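Local coordinates for catalase (Bacillus pumilus, PDB 4QOL), which catalyses the dismutation of hydrogen peroxide to water and oxygen at a heme iron and also shows peroxidase-like reactivity with phenolic substrates, at residues Arg24-His28 with Arg29-Phe33; Tyr37-Ile40 with Glu41-His45; His176-Thr179 with Trp180-Ser183. One frame throughout, in Å; residues are numbered along the deposited sequence.

Contact 1 (Arg24-His28 with Arg29-Phe33)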
loop_
_atom_site.group_PDB
_atom_site.type_symbol
_atom_site.label_atom_id
_atom_site.label_comp_id
_atom_site.label_asym_id
_atom_site.label_seq_id
_atom_site.Cartn_x
_atom_site.Cartn_y
_atom_site.Cartn_z
ATOM N N ARG A 24 26.303 15.119 -3.635
ATOM C CA ARG A 24 27.667 14.670 -3.457
ATOM C C ARG A 24 28.199 13.953 -4.694
ATOM O O ARG A 24 27.588 12.982 -5.177
ATOM C CB ARG A 24 27.680 13.761 -2.209
ATOM C CG ARG A 24 29.006 13.476 -1.662
ATOM C CD ARG A 24 28.857 12.607 -0.419
ATOM N NE ARG A 24 30.075 12.707 0.371
ATOM C CZ ARG A 24 30.422 11.833 1.297
ATOM N NH1 ARG A 24 29.675 10.723 1.482
ATOM N NH2 ARG A 24 31.525 12.046 1.975
ATOM N N THR A 25 29.346 14.406 -5.221
ATOM C CA THR A 25 29.772 14.019 -6.520
ATOM C C THR A 25 31.265 13.741 -6.563
ATOM O O THR A 25 32.010 14.135 -5.650
ATOM C CB THR A 25 29.405 15.146 -7.574
ATOM O OG1 THR A 25 30.036 16.389 -7.207
ATOM C CG2 THR A 25 27.920 15.325 -7.647
ATOM N N ALA A 26 31.725 13.105 -7.626
ATOM C CA ALA A 26 33.145 12.983 -7.912
ATOM C C ALA A 26 33.773 14.230 -8.492
ATOM O O ALA A 26 33.779 14.434 -9.709
ATOM C CB ALA A 26 33.372 11.782 -8.834
ATOM N N GLY A 27 34.290 15.073 -7.607
ATOM C CA GLY A 27 34.677 16.422 -7.963
ATOM C C GLY A 27 33.500 17.306 -8.302
ATOM O O GLY A 27 32.309 16.870 -8.300
ATOM N N HIS A 28 33.786 18.561 -8.613
ATOM C CA HIS A 28 32.703 19.543 -8.746
ATOM C C HIS A 28 31.776 19.303 -9.952
ATOM O O HIS A 28 30.708 19.880 -9.991
ATOM C CB HIS A 28 33.254 20.984 -8.805
ATOM C CG HIS A 28 34.249 21.206 -9.902
ATOM N ND1 HIS A 28 33.896 21.269 -11.236
ATOM C CD2 HIS A 28 35.591 21.401 -9.860
ATOM C CE1 HIS A 28 34.984 21.456 -11.972
ATOM N NE2 HIS A 28 36.023 21.545 -11.159
ATOM N N ARG A 29 32.195 18.499 -10.929
ATOM C CA ARG A 29 31.355 18.223 -12.066
ATOM C C ARG A 29 31.190 16.747 -12.421
ATOM O O ARG A 29 30.776 16.416 -13.556
ATOM C CB ARG A 29 31.850 18.991 -13.324
ATOM C CG ARG A 29 33.201 18.602 -13.848
ATOM C CD ARG A 29 33.465 19.269 -15.181
ATOM N NE ARG A 29 32.236 19.273 -16.002
ATOM C CZ ARG A 29 31.764 18.237 -16.719
ATOM N NH1 ARG A 29 32.421 17.070 -16.762
ATOM N NH2 ARG A 29 30.633 18.374 -17.437
ATOM N N GLY A 30 31.457 15.863 -11.479
ATOM C CA GLY A 30 31.421 14.450 -11.800
ATOM C C GLY A 30 30.048 13.885 -11.478
ATOM O O GLY A 30 29.163 14.598 -11.000
ATOM N N PRO A 31 29.893 12.546 -11.697
ATOM C CA PRO A 31 28.671 11.850 -11.400
ATOM C C PRO A 31 28.455 11.722 -9.885
ATOM O O PRO A 31 29.371 11.993 -9.073
ATOM C CB PRO A 31 28.888 10.482 -12.030
ATOM C CG PRO A 31 30.372 10.301 -12.020
ATOM C CD PRO A 31 30.900 11.665 -12.289
ATOM N N SER A 32 27.217 11.390 -9.524
ATOM C CA SER A 32 26.728 11.480 -8.156
ATOM C C SER A 32 26.973 10.160 -7.407
ATOM O O SER A 32 26.863 9.063 -7.958
ATOM C CB SER A 32 25.235 11.831 -8.185
ATOM O OG SER A 32 25.019 13.183 -8.569
ATOM N N PHE A 33 27.235 10.246 -6.114
ATOM C CA PHE A 33 27.450 9.072 -5.259
ATOM C C PHE A 33 26.175 8.596 -4.557
ATOM O O PHE A 33 25.304 9.424 -4.235
ATOM C CB PHE A 33 28.495 9.402 -4.215
ATOM C CG PHE A 33 29.888 9.436 -4.794
ATOM C CD1 PHE A 33 30.495 8.258 -5.242
ATOM C CD2 PHE A 33 30.620 10.632 -4.855
ATOM C CE1 PHE A 33 31.800 8.289 -5.771
ATOM C CE2 PHE A 33 31.903 10.662 -5.442
ATOM C CZ PHE A 33 32.468 9.508 -5.911
HETATM O O HOH W 1 24.870 12.151 -4.706
HETATM O O HOH W 2 34.712 16.834 -11.457
#
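The carbonyl oxygen R24 O is approached by three groups: F33 N donates to it at 2.9 Å with an N-H...O angle of 170°, a water hydrogen-bonds it while also reaching F33 O, and S32 CA adds a CH...O contact. With A26 N donating to P31 O (3.0 Å), these bonds frame T25 and S32 as an antiparallel, non-hydrogen-bonded pair, a single beta bridge below the type I turn G27-G30. At the mouth of the turn, T25 OG1 lies between its backbone N and carbonyl carbon (chi1 59°), and from there it donates at 2.6 Å to G27 O, the carbonyl of the turn's first residue. The same oxygen receives the weak turn bond from G30 N. A26 O comes within 3.2 Å of G30 CA, a CH...O contact on the side where a CB would project.

T25 also pairs with a strand of the second subunit, so the pairing continues across the interface, within the N-terminal arm of the catalase chain. The guanidinium of R29 forms salt bridges to D277 and E329 of that subunit. Its plane stands 79° from the H28 ring, whose CE1 lies 3.9 Å from R29 CG.

F33 stacks on F33 of the third subunit and lies obliquely on the T25-A26 peptide. Its ring edge meets T25 O in plane, and its CZ touches A26 CB at 3.8 Å.

Contact 2 (Tyr37-Ile40 with Glu41-His45)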
loop_
_atom_site.group_PDB
_atom_site.type_symbol
_atom_site.label_atom_id
_atom_site.label_comp_id
_atom_site.label_asym_id
_atom_site.label_seq_id
_atom_site.Cartn_x
_atom_site.Cartn_y
_atom_site.Cartn_z
ATOM N N TYR A 37 22.945 10.469 1.902
ATOM C CA TYR A 37 21.707 10.124 2.572
ATOM C C TYR A 37 20.681 11.263 2.468
ATOM O O TYR A 37 19.487 11.018 2.310
ATOM C CB TYR A 37 21.973 9.816 4.061
ATOM C CG TYR A 37 20.692 9.538 4.843
ATOM C CD1 TYR A 37 20.123 8.260 4.821
ATOM C CD2 TYR A 37 20.024 10.549 5.586
ATOM C CE1 TYR A 37 18.974 7.981 5.540
ATOM C CE2 TYR A 37 18.857 10.266 6.269
ATOM C CZ TYR A 37 18.333 8.974 6.264
ATOM O OH TYR A 37 17.148 8.705 6.905
ATOM N N HIS A 38 21.136 12.503 2.635
ATOM C CA HIS A 38 20.223 13.622 2.538
ATOM C C HIS A 38 19.503 13.685 1.186
ATOM O O HIS A 38 18.285 13.878 1.129
ATOM C CB HIS A 38 20.951 14.955 2.806
ATOM C CG HIS A 38 20.086 16.190 2.654
ATOM N ND1 HIS A 38 18.817 16.300 3.180
ATOM C CD2 HIS A 38 20.339 17.390 2.096
ATOM C CE1 HIS A 38 18.323 17.504 2.936
ATOM N NE2 HIS A 38 19.197 18.162 2.226
ATOM N N LEU A 39 20.242 13.547 0.105
ATOM C CA LEU A 39 19.661 13.560 -1.248
ATOM C C LEU A 39 18.605 12.439 -1.364
ATOM O O LEU A 39 17.468 12.686 -1.786
ATOM C CB LEU A 39 20.701 13.358 -2.365
ATOM C CG LEU A 39 20.235 13.215 -3.811
ATOM C CD1 LEU A 39 19.677 14.561 -4.322
ATOM C CD2 LEU A 39 21.334 12.754 -4.802
ATOM N N ILE A 40 19.003 11.224 -0.991
ATOM C CA ILE A 40 18.142 10.098 -1.222
ATOM C C ILE A 40 16.913 10.206 -0.292
ATOM O O ILE A 40 15.753 9.962 -0.723
ATOM C CB ILE A 40 18.873 8.763 -1.067
ATOM C CG1 ILE A 40 20.001 8.626 -2.073
ATOM C CG2 ILE A 40 17.901 7.604 -1.205
ATOM C CD1 ILE A 40 19.551 8.784 -3.499
ATOM N N GLU A 41 17.089 10.637 0.969
ATOM C CA GLU A 41 15.933 10.690 1.879
ATOM C C GLU A 41 14.923 11.736 1.372
ATOM O O GLU A 41 13.706 11.538 1.433
ATOM C CB GLU A 41 16.394 11.052 3.303
ATOM C CG GLU A 41 15.280 11.101 4.383
ATOM C CD GLU A 41 15.756 11.703 5.723
ATOM O OE1 GLU A 41 15.807 12.924 5.818
ATOM O OE2 GLU A 41 15.832 10.956 6.677
ATOM N N LYS A 42 15.439 12.893 0.944
ATOM C CA LYS A 42 14.651 14.026 0.513
ATOM C C LYS A 42 13.915 13.691 -0.798
ATOM O O LYS A 42 12.707 13.872 -0.867
ATOM C CB LYS A 42 15.561 15.261 0.397
ATOM C CG LYS A 42 14.843 16.533 0.020
ATOM C CD LYS A 42 15.909 17.623 -0.213
ATOM C CE LYS A 42 15.359 18.982 -0.578
ATOM N NZ LYS A 42 16.459 19.967 -0.830
ATOM N N LEU A 43 14.623 13.139 -1.809
ATOM C CA LEU A 43 13.952 12.650 -3.030
ATOM C C LEU A 43 12.950 11.515 -2.755
ATOM O O LEU A 43 11.794 11.533 -3.266
ATOM C CB LEU A 43 14.958 12.230 -4.082
ATOM C CG LEU A 43 15.809 13.293 -4.799
ATOM C CD1 LEU A 43 16.726 12.595 -5.742
ATOM C CD2 LEU A 43 14.917 14.331 -5.479
ATOM N N ALA A 44 13.289 10.583 -1.868
ATOM C CA ALA A 44 12.426 9.427 -1.647
ATOM C C ALA A 44 11.120 9.883 -0.978
ATOM O O ALA A 44 10.037 9.339 -1.250
ATOM C CB ALA A 44 13.136 8.374 -0.752
ATOM N N HIS A 45 11.208 10.852 -0.084
ATOM C CA HIS A 45 9.981 11.282 0.545
ATOM C C HIS A 45 9.140 12.108 -0.435
ATOM O O HIS A 45 7.932 11.972 -0.501
ATOM C CB HIS A 45 10.236 12.069 1.844
ATOM C CG HIS A 45 8.994 12.273 2.612
ATOM N ND1 HIS A 45 8.623 11.553 3.746
ATOM C CD2 HIS A 45 8.001 13.131 2.382
ATOM C CE1 HIS A 45 7.418 11.953 4.147
ATOM N NE2 HIS A 45 7.019 12.899 3.327
HETATM O O HOH W 3 16.894 14.741 4.416
#
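Y37 and E41, one helical turn apart, set their flat groups at 69° to each other, an i to i+4 pairing on helix 37-46. E41 CB lies over one face of the phenol ring, offset toward the rim and 4.2 Å from the centroid, a CH-pi contact. The extended glutamate runs out past CE2 to the hydroxyl: Y37 OH donates to E41 OE2 at 2.6 Å, meeting it on the anti side and 31° out of the carboxylate plane. Q13 NE2 also hydrogen-bonds Y37 OH. Y37 CG stands anti to its backbone N (chi1 176°), sending the ring toward E41. The other carboxylate oxygen, E41 OE1, takes a hydrogen bond from a water that is also bonded to H38 ND1 (2.8 Å) in the imidazole plane; N12 N and Q368 of the fourth subunit bond OE1 too.

H38 and K42 lie alongside each other, pointing the same way, with H38 CE1 4.0 Å from K42 CD. N20 OD1 bonds both H38 NE2 and K42 NZ, and the ammonium makes a salt bridge to D145 of the second subunit. Along the same turns the i to i+4 backbone bonds continue, K42 N to H38 O at 3.0 Å and L43 N to L39 O at 2.9 Å. On the apolar flank, L39 runs beside L43, whose side chain comes close to a bound heme, and their CD1 atoms meet at 3.8 Å.

Contact 3 (His176-Thr179 with Trp180-Ser183)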
loop_
_atom_site.group_PDB
_atom_site.type_symbol
_atom_site.label_atom_id
_atom_site.label_comp_id
_atom_site.label_asym_id
_atom_site.label_seq_id
_atom_site.Cartn_x
_atom_site.Cartn_y
_atom_site.Cartn_z
ATOM N N HIS A 176 -36.302 13.141 -11.280
ATOM C CA HIS A 176 -36.364 14.230 -10.317
ATOM C C HIS A 176 -34.986 14.910 -10.125
ATOM O O HIS A 176 -34.876 16.140 -10.238
ATOM C CB HIS A 176 -36.962 13.728 -8.992
ATOM C CG HIS A 176 -37.350 14.822 -8.041
ATOM N ND1 HIS A 176 -37.660 14.566 -6.708
ATOM C CD2 HIS A 176 -37.527 16.150 -8.222
ATOM C CE1 HIS A 176 -37.949 15.704 -6.111
ATOM N NE2 HIS A 176 -37.869 16.682 -7.007
ATOM N N MET A 177 -33.932 14.126 -9.895
ATOM C CA MET A 177 -32.637 14.701 -9.726
ATOM C C MET A 177 -32.195 15.555 -10.901
ATOM O O MET A 177 -31.632 16.646 -10.721
ATOM C CB MET A 177 -31.597 13.631 -9.453
ATOM C CG MET A 177 -30.197 14.177 -9.269
ATOM S SD MET A 177 -30.075 15.019 -7.681
ATOM C CE MET A 177 -28.290 14.958 -7.398
ATOM N N LEU A 178 -32.400 15.024 -12.080
ATOM C CA LEU A 178 -31.925 15.726 -13.282
ATOM C C LEU A 178 -32.674 17.050 -13.467
ATOM O O LEU A 178 -32.171 18.060 -13.981
ATOM C CB LEU A 178 -32.099 14.858 -14.482
ATOM C CG LEU A 178 -31.244 13.592 -14.447
ATOM C CD1 LEU A 178 -31.602 12.672 -15.605
ATOM C CD2 LEU A 178 -29.778 13.970 -14.562
ATOM N N THR A 179 -33.913 17.088 -12.991
ATOM C CA THR A 179 -34.700 18.322 -13.007
ATOM C C THR A 179 -34.181 19.429 -12.062
ATOM O O THR A 179 -34.383 20.629 -12.339
ATOM C CB THR A 179 -36.186 18.001 -12.715
ATOM O OG1 THR A 179 -36.633 17.030 -13.684
ATOM C CG2 THR A 179 -37.062 19.225 -12.747
ATOM N N TRP A 180 -33.470 19.037 -10.986
ATOM C CA TRP A 180 -32.711 19.977 -10.185
ATOM C C TRP A 180 -31.324 20.296 -10.738
ATOM O O TRP A 180 -30.945 21.440 -10.793
ATOM C CB TRP A 180 -32.515 19.409 -8.734
ATOM C CG TRP A 180 -33.660 19.379 -7.870
ATOM C CD1 TRP A 180 -34.740 18.527 -7.935
ATOM C CD2 TRP A 180 -33.869 20.174 -6.694
ATOM N NE1 TRP A 180 -35.538 18.738 -6.907
ATOM C CE2 TRP A 180 -35.069 19.765 -6.138
ATOM C CE3 TRP A 180 -33.186 21.226 -6.104
ATOM C CZ2 TRP A 180 -35.607 20.332 -4.964
ATOM C CZ3 TRP A 180 -33.736 21.795 -4.936
ATOM C CH2 TRP A 180 -34.905 21.349 -4.399
ATOM N N LEU A 181 -30.592 19.250 -11.115
ATOM C CA LEU A 181 -29.207 19.375 -11.592
ATOM C C LEU A 181 -29.096 20.235 -12.848
ATOM O O LEU A 181 -28.070 20.915 -13.030
ATOM C CB LEU A 181 -28.642 18.005 -11.891
ATOM C CG LEU A 181 -27.151 17.969 -12.230
ATOM C CD1 LEU A 181 -26.270 18.571 -11.144
ATOM C CD2 LEU A 181 -26.720 16.510 -12.525
ATOM N N PHE A 182 -30.133 20.230 -13.723
ATOM C CA PHE A 182 -30.008 21.048 -14.941
ATOM C C PHE A 182 -30.745 22.375 -14.817
ATOM O O PHE A 182 -30.769 23.138 -15.766
ATOM C CB PHE A 182 -30.401 20.236 -16.175
ATOM C CG PHE A 182 -29.361 19.291 -16.592
ATOM C CD1 PHE A 182 -28.365 19.696 -17.453
ATOM C CD2 PHE A 182 -29.298 18.017 -16.077
ATOM C CE1 PHE A 182 -27.348 18.843 -17.810
ATOM C CE2 PHE A 182 -28.279 17.138 -16.472
ATOM C CZ PHE A 182 -27.332 17.540 -17.361
ATOM N N SER A 183 -31.282 22.679 -13.627
ATOM C CA SER A 183 -31.517 24.119 -13.249
ATOM C C SER A 183 -30.197 24.798 -13.063
ATOM O O SER A 183 -29.132 24.145 -13.120
ATOM C CB SER A 183 -32.352 24.280 -11.985
ATOM O OG SER A 183 -31.605 24.051 -10.792
#
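H176 and W180, an i to i+4 pair on the short helix 175-181, point the same way and are set obliquely, ring planes 59° apart. H176 CG is anti to the backbone N (chi1 -167°), which carries the imidazole toward the indole, and H176 NE2 comes to 3.1 Å from W180 NE1 near the indole plane. H176 ND1 bonds T282 O, which helps to set the turn of the imidazole. H176 O lies in the indole plane at the ring edge, 3.3 Å from W180 CD1, and takes a weak bond from W180 N.

M177 takes part through its carbonyl: M177 O receives L181 N at 2.8 Å with an N-H...O angle of 171°, plus a second, weak bond from W180 N. One residue on, L178 O accepts F182 N at 3.0 Å and lies in plane at the F182 ring edge. The L178 and F182 side chains run side by side, with L178 CD2 4.0 Å from F182 CE2.

At T179 the series of i to i+4 bonds stops. T179 O is 3.9 Å from S183 N and is bonded instead by Y432 OH, while T179 OG1 turns back to T175 O. F182 is the first residue to leave helical angles, and the end of the helix is held by S183 OG, which donates to W180 O at 2.7 Å in the carbonyl plane.

L178 packs on W165 and M168 of helix 161-169, H176 and T179 touch helix 423-431, where K428 makes a cation-pi contact with W180, and F182 lies against L440 and L444 of helix 434-448. The last two helices belong to the catalase-related immune-responsive region, the first to the catalase region, and helix 175-181 packs between them.

How the contacts relate
Contacts 1 and 2 follow each other along the chain, their centres about 17 Å apart, and both belong to the N-terminal arm that reaches among the other subunits of the tetramer. Contact 3 lies far away, its centre about 51 Å from that of contact 2 and about 63 Å from that of contact 1, and no other chain touches it. Nearest atoms of contacts 2 and 3 remain about 36 Å apart, on opposite sides of the chain's centre. Their distances to a bound heme differ: the side chain of L43 is about 4 Å away, that of M177 about 7 Å and that of S32 about 10 Å.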